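Long-range contact in IWS1 (PDB 2XPP), which probably acts as a transcription factor in the regulation of RNA polymerase II transcription, in the nucleus: residues A[12-24]-A[36-48]. Residues are numbered along the deposited sequence; the frame is centred on the assembly and turned at random.
Sequences SLKKRMQDILKKD and GKIENVEEISDIL
D24 holds the first turn of helix 36-48 through both carboxylate oxygens. D24 OD1 takes the backbone N of G36 at 2.8 Å on its syn lone pair, while D24 OD2 accepts from K37 N and, on its anti side, from K37 NZ in a 2.7 Å salt bridge. K37 folds back on itself at its last two side-chain torsions, bringing its ammonium to that oxygen. I20 is a knob among G36, K37, N40 and I44: its CG2 lies 3.4 Å from G36 C, and its CD1 meets I44 CD1 tip to tip. I44 answers as a knob among L13, R16, M17 and I20, with CG2 on M17 SD at 3.8 Å.

R16 stretches over I44, whose CG1 sits above the guanidinium centre. Its NH1 and NH2 grip E43 in an end-on salt bridge, reaching OE2 and OE1 from above the carboxylate plane. R16 NH2 also donates to N40 OD1 at 2.9 Å, a bent bond (N-H...O 142°). N40 ND2 is bonded in turn to G36 O. L13 CD2 presses tightly on I47 CG2 (3.3 Å).

Helices 5-30 and 36-48 form an antiparallel helical hairpin within this all-helical fold, the segment axes 9.4 Å apart at 158°. Helix 62-70 packs on both through M17, I20, K37 and L48; helix 81-92 touches helix 36-48, its R86 forming a salt bridge with D46.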
loop_
_atom_site.group_PDB
_atom_site.type_symbol
_atom_site.label_atom_id
_atom_site.label_comp_id
_atom_site.label_asym_id
_atom_site.label_seq_id
_atom_site.Cartn_x
_atom_site.Cartn_y
_atom_site.Cartn_z
ATOM N N SER A 12 -4.929 16.977 3.406
ATOM C CA SER A 12 -4.711 16.873 4.872
ATOM C C SER A 12 -4.460 15.425 5.375
ATOM O O SER A 12 -3.517 15.178 6.144
ATOM C CB SER A 12 -5.876 17.541 5.624
ATOM O OG SER A 12 -5.825 17.244 7.018
ATOM N N LEU A 13 -5.299 14.493 4.935
ATOM C CA LEU A 13 -5.121 13.085 5.290
ATOM C C LEU A 13 -3.794 12.545 4.767
ATOM O O LEU A 13 -3.082 11.878 5.508
ATOM C CB LEU A 13 -6.302 12.249 4.800
ATOM C CG LEU A 13 -6.326 10.817 5.349
ATOM C CD1 LEU A 13 -6.371 10.829 6.861
ATOM C CD2 LEU A 13 -7.529 10.041 4.778
ATOM N N LYS A 14 -3.443 12.903 3.519
ATOM C CA LYS A 14 -2.175 12.513 2.905
ATOM C C LYS A 14 -1.011 13.001 3.785
ATOM O O LYS A 14 -0.126 12.212 4.136
ATOM C CB LYS A 14 -2.080 13.107 1.502
ATOM C CG LYS A 14 -0.815 12.621 0.713
ATOM C CD LYS A 14 -0.707 13.301 -0.655
ATOM C CE LYS A 14 0.591 12.880 -1.374
ATOM N NZ LYS A 14 0.349 11.552 -2.033
ATOM N N LYS A 15 -1.040 14.271 4.185
ATOM C CA LYS A 15 0.036 14.832 5.012
ATOM C C LYS A 15 0.094 14.146 6.383
ATOM O O LYS A 15 1.199 13.888 6.918
ATOM C CB LYS A 15 -0.157 16.348 5.161
ATOM C CG LYS A 15 0.871 17.018 6.098
ATOM C CD LYS A 15 0.612 18.519 6.260
ATOM C CE LYS A 15 1.857 19.276 6.733
ATOM N NZ LYS A 15 2.713 18.449 7.631
ATOM N N ARG A 16 -1.071 13.823 6.931
ATOM C CA ARG A 16 -1.102 13.134 8.214
ATOM C C ARG A 16 -0.410 11.766 8.127
ATOM O O ARG A 16 0.405 11.401 9.007
ATOM C CB ARG A 16 -2.527 12.958 8.688
ATOM C CG ARG A 16 -2.622 12.406 10.090
ATOM C CD ARG A 16 -4.084 12.382 10.537
ATOM N NE ARG A 16 -4.187 11.616 11.771
ATOM C CZ ARG A 16 -5.324 11.172 12.288
ATOM N NH1 ARG A 16 -6.497 11.435 11.682
ATOM N NH2 ARG A 16 -5.281 10.476 13.422
ATOM N N MET A 17 -0.702 11.030 7.046
ATOM C CA MET A 17 -0.123 9.701 6.849
ATOM C C MET A 17 1.366 9.813 6.627
ATOM O O MET A 17 2.121 9.003 7.191
ATOM C CB MET A 17 -0.755 8.997 5.662
ATOM C CG MET A 17 -2.116 8.468 6.023
ATOM S SD MET A 17 -2.804 7.418 4.690
ATOM C CE MET A 17 -2.013 5.851 5.123
ATOM N N GLN A 18 1.792 10.843 5.877
ATOM C CA GLN A 18 3.215 11.089 5.649
ATOM C C GLN A 18 3.947 11.374 6.955
ATOM O O GLN A 18 5.048 10.869 7.176
ATOM C CB GLN A 18 3.426 12.306 4.727
ATOM C CG GLN A 18 3.121 12.022 3.259
ATOM C CD GLN A 18 3.213 13.278 2.403
ATOM O OE1 GLN A 18 3.383 14.391 2.936
ATOM N NE2 GLN A 18 3.091 13.120 1.087
ATOM N N ASP A 19 3.355 12.226 7.776
ATOM C CA ASP A 19 4.016 12.645 9.007
ATOM C C ASP A 19 4.182 11.445 9.953
ATOM O O ASP A 19 5.252 11.281 10.593
ATOM C CB ASP A 19 3.249 13.798 9.668
ATOM C CG ASP A 19 3.386 15.112 8.884
ATOM O OD1 ASP A 19 4.261 15.190 7.993
ATOM O OD2 ASP A 19 2.601 16.046 9.167
ATOM N N ILE A 20 3.143 10.618 10.029
ATOM C CA ILE A 20 3.201 9.443 10.925
ATOM C C ILE A 20 4.279 8.474 10.439
ATOM O O ILE A 20 5.062 7.917 11.243
ATOM C CB ILE A 20 1.836 8.754 11.003
ATOM C CG1 ILE A 20 0.848 9.638 11.770
ATOM C CG2 ILE A 20 1.984 7.327 11.632
ATOM C CD1 ILE A 20 -0.640 9.235 11.528
ATOM N N LEU A 21 4.330 8.252 9.131
ATOM C CA LEU A 21 5.313 7.325 8.573
ATOM C C LEU A 21 6.715 7.847 8.870
ATOM O O LEU A 21 7.556 7.059 9.332
ATOM C CB LEU A 21 5.077 7.112 7.058
ATOM C CG LEU A 21 6.092 6.236 6.325
ATOM C CD1 LEU A 21 6.062 4.818 6.878
ATOM C CD2 LEU A 21 5.692 6.242 4.900
ATOM N N LYS A 22 6.985 9.138 8.579
ATOM C CA LYS A 22 8.333 9.702 8.781
ATOM C C LYS A 22 8.781 9.579 10.227
ATOM O O LYS A 22 9.958 9.253 10.481
ATOM C CB LYS A 22 8.369 11.186 8.334
ATOM C CG LYS A 22 8.267 11.245 6.792
ATOM C CD LYS A 22 8.197 12.688 6.241
ATOM C CE LYS A 22 7.988 12.678 4.714
ATOM N NZ LYS A 22 8.285 14.055 4.124
ATOM N N LYS A 23 7.843 9.841 11.149
ATOM C CA LYS A 23 8.152 9.820 12.614
ATOM C C LYS A 23 8.442 8.396 13.072
ATOM O O LYS A 23 9.375 8.197 13.879
ATOM C CB LYS A 23 7.014 10.405 13.424
ATOM C CG LYS A 23 7.366 10.833 14.898
ATOM C CD LYS A 23 6.370 11.936 15.347
ATOM C CE LYS A 23 6.366 13.127 14.311
ATOM N NZ LYS A 23 5.036 13.810 13.943
ATOM N N ASP A 24 7.697 7.424 12.535
ATOM C CA ASP A 24 7.872 6.028 12.972
ATOM C C ASP A 24 9.194 5.560 12.408
ATOM O O ASP A 24 9.987 4.919 13.110
ATOM C CB ASP A 24 6.727 5.128 12.462
ATOM C CG ASP A 24 5.597 4.974 13.461
ATOM O OD1 ASP A 24 5.595 5.632 14.537
ATOM O OD2 ASP A 24 4.707 4.132 13.139
ATOM N N GLY A 36 3.264 5.202 15.983
ATOM C CA GLY A 36 2.334 6.133 15.292
ATOM C C GLY A 36 1.359 5.435 14.358
ATOM O O GLY A 36 0.135 5.743 14.370
ATOM N N LYS A 37 1.857 4.470 13.589
ATOM C CA LYS A 37 0.974 3.757 12.663
ATOM C C LYS A 37 -0.060 2.973 13.416
ATOM O O LYS A 37 -1.270 3.020 13.109
ATOM C CB LYS A 37 1.756 2.803 11.735
ATOM C CG LYS A 37 2.605 3.551 10.709
ATOM C CD LYS A 37 3.347 2.580 9.753
ATOM C CE LYS A 37 4.216 1.580 10.507
ATOM N NZ LYS A 37 5.265 2.273 11.290
ATOM N N ILE A 38 0.402 2.238 14.406
ATOM C CA ILE A 38 -0.563 1.397 15.132
ATOM C C ILE A 38 -1.603 2.212 15.898
ATOM O O ILE A 38 -2.758 1.781 16.000
ATOM C CB ILE A 38 0.186 0.329 15.986
ATOM C CG1 ILE A 38 -0.785 -0.738 16.497
ATOM C CG2 ILE A 38 0.912 0.934 17.137
ATOM C CD1 ILE A 38 -1.255 -1.682 15.406
ATOM N N GLU A 39 -1.211 3.371 16.434
ATOM C CA GLU A 39 -2.118 4.193 17.243
ATOM C C GLU A 39 -3.161 4.915 16.363
ATOM O O GLU A 39 -4.199 5.382 16.862
ATOM C CB GLU A 39 -1.344 5.190 18.119
ATOM C CG GLU A 39 -0.568 4.482 19.250
ATOM C CD GLU A 39 0.472 5.365 19.967
ATOM O OE1 GLU A 39 0.701 6.509 19.522
ATOM O OE2 GLU A 39 1.062 4.903 20.992
ATOM N N ASN A 40 -2.884 4.998 15.064
ATOM C CA ASN A 40 -3.720 5.807 14.170
ATOM C C ASN A 40 -4.398 5.010 13.066
ATOM O O ASN A 40 -5.257 5.549 12.359
ATOM C CB ASN A 40 -2.881 6.926 13.549
ATOM C CG ASN A 40 -2.542 8.002 14.542
ATOM O OD1 ASN A 40 -3.370 8.876 14.827
ATOM N ND2 ASN A 40 -1.354 7.938 15.123
ATOM N N VAL A 41 -3.982 3.764 12.870
ATOM C CA VAL A 41 -4.446 3.001 11.711
ATOM C C VAL A 41 -5.976 2.837 11.674
ATOM O O VAL A 41 -6.558 2.884 10.570
ATOM C CB VAL A 41 -3.738 1.616 11.518
ATOM C CG1 VAL A 41 -4.040 0.618 12.644
ATOM C CG2 VAL A 41 -4.076 1.030 10.155
ATOM N N GLU A 42 -6.604 2.614 12.824
ATOM C CA GLU A 42 -8.071 2.370 12.825
ATOM C C GLU A 42 -8.813 3.619 12.366
ATOM O O GLU A 42 -9.664 3.552 11.460
ATOM C CB GLU A 42 -8.554 1.882 14.183
ATOM C CG GLU A 42 -8.212 0.405 14.410
ATOM C CD GLU A 42 -8.769 -0.191 15.746
ATOM O OE1 GLU A 42 -9.236 0.569 16.649
ATOM O OE2 GLU A 42 -8.734 -1.445 15.893
ATOM N N GLU A 43 -8.420 4.754 12.908
ATOM C CA GLU A 43 -9.028 6.028 12.515
ATOM C C GLU A 43 -8.780 6.388 11.067
ATOM O O GLU A 43 -9.724 6.727 10.333
ATOM C CB GLU A 43 -8.506 7.175 13.368
ATOM C CG GLU A 43 -9.231 8.479 13.076
ATOM C CD GLU A 43 -8.576 9.698 13.709
ATOM O OE1 GLU A 43 -7.827 9.555 14.711
ATOM O OE2 GLU A 43 -8.841 10.806 13.197
ATOM N N ILE A 44 -7.510 6.339 10.662
ATOM C CA ILE A 44 -7.151 6.699 9.295
ATOM C C ILE A 44 -7.792 5.736 8.284
ATOM O O ILE A 44 -8.265 6.166 7.225
ATOM C CB ILE A 44 -5.624 6.826 9.137
ATOM C CG1 ILE A 44 -5.155 8.094 9.879
ATOM C CG2 ILE A 44 -5.203 6.850 7.617
ATOM C CD1 ILE A 44 -3.673 8.275 9.934
ATOM N N SER A 45 -7.780 4.442 8.591
ATOM C CA SER A 45 -8.367 3.462 7.676
ATOM C C SER A 45 -9.885 3.684 7.475
ATOM O O SER A 45 -10.409 3.524 6.368
ATOM C CB SER A 45 -8.032 2.034 8.107
ATOM O OG SER A 45 -8.706 1.672 9.322
ATOM N N ASP A 46 -10.573 4.055 8.536
ATOM C CA ASP A 46 -11.984 4.418 8.435
ATOM C C ASP A 46 -12.194 5.573 7.459
ATOM O O ASP A 46 -13.107 5.521 6.636
ATOM C CB ASP A 46 -12.567 4.755 9.801
ATOM C CG ASP A 46 -12.873 3.505 10.628
ATOM O OD1 ASP A 46 -12.561 2.369 10.178
ATOM O OD2 ASP A 46 -13.415 3.658 11.732
ATOM N N ILE A 47 -11.353 6.604 7.529
ATOM C CA ILE A 47 -11.435 7.710 6.575
ATOM C C ILE A 47 -11.089 7.280 5.143
ATOM O O ILE A 47 -11.765 7.692 4.192
ATOM C CB ILE A 47 -10.549 8.898 6.993
ATOM C CG1 ILE A 47 -10.961 9.377 8.386
ATOM C CG2 ILE A 47 -10.575 10.005 5.932
ATOM C CD1 ILE A 47 -9.949 10.300 9.040
ATOM N N LEU A 48 -10.055 6.467 4.995
ATOM C CA LEU A 48 -9.640 5.985 3.686
ATOM C C LEU A 48 -10.729 5.177 3.011
ATOM O O LEU A 48 -10.689 4.998 1.779
ATOM C CB LEU A 48 -8.388 5.134 3.805
ATOM C CG LEU A 48 -7.097 5.850 4.186
ATOM C CD1 LEU A 48 -6.056 4.772 4.394
ATOM C CD2 LEU A 48 -6.659 6.831 3.072
HETATM O O HOH W 1 3.160 1.533 14.688
#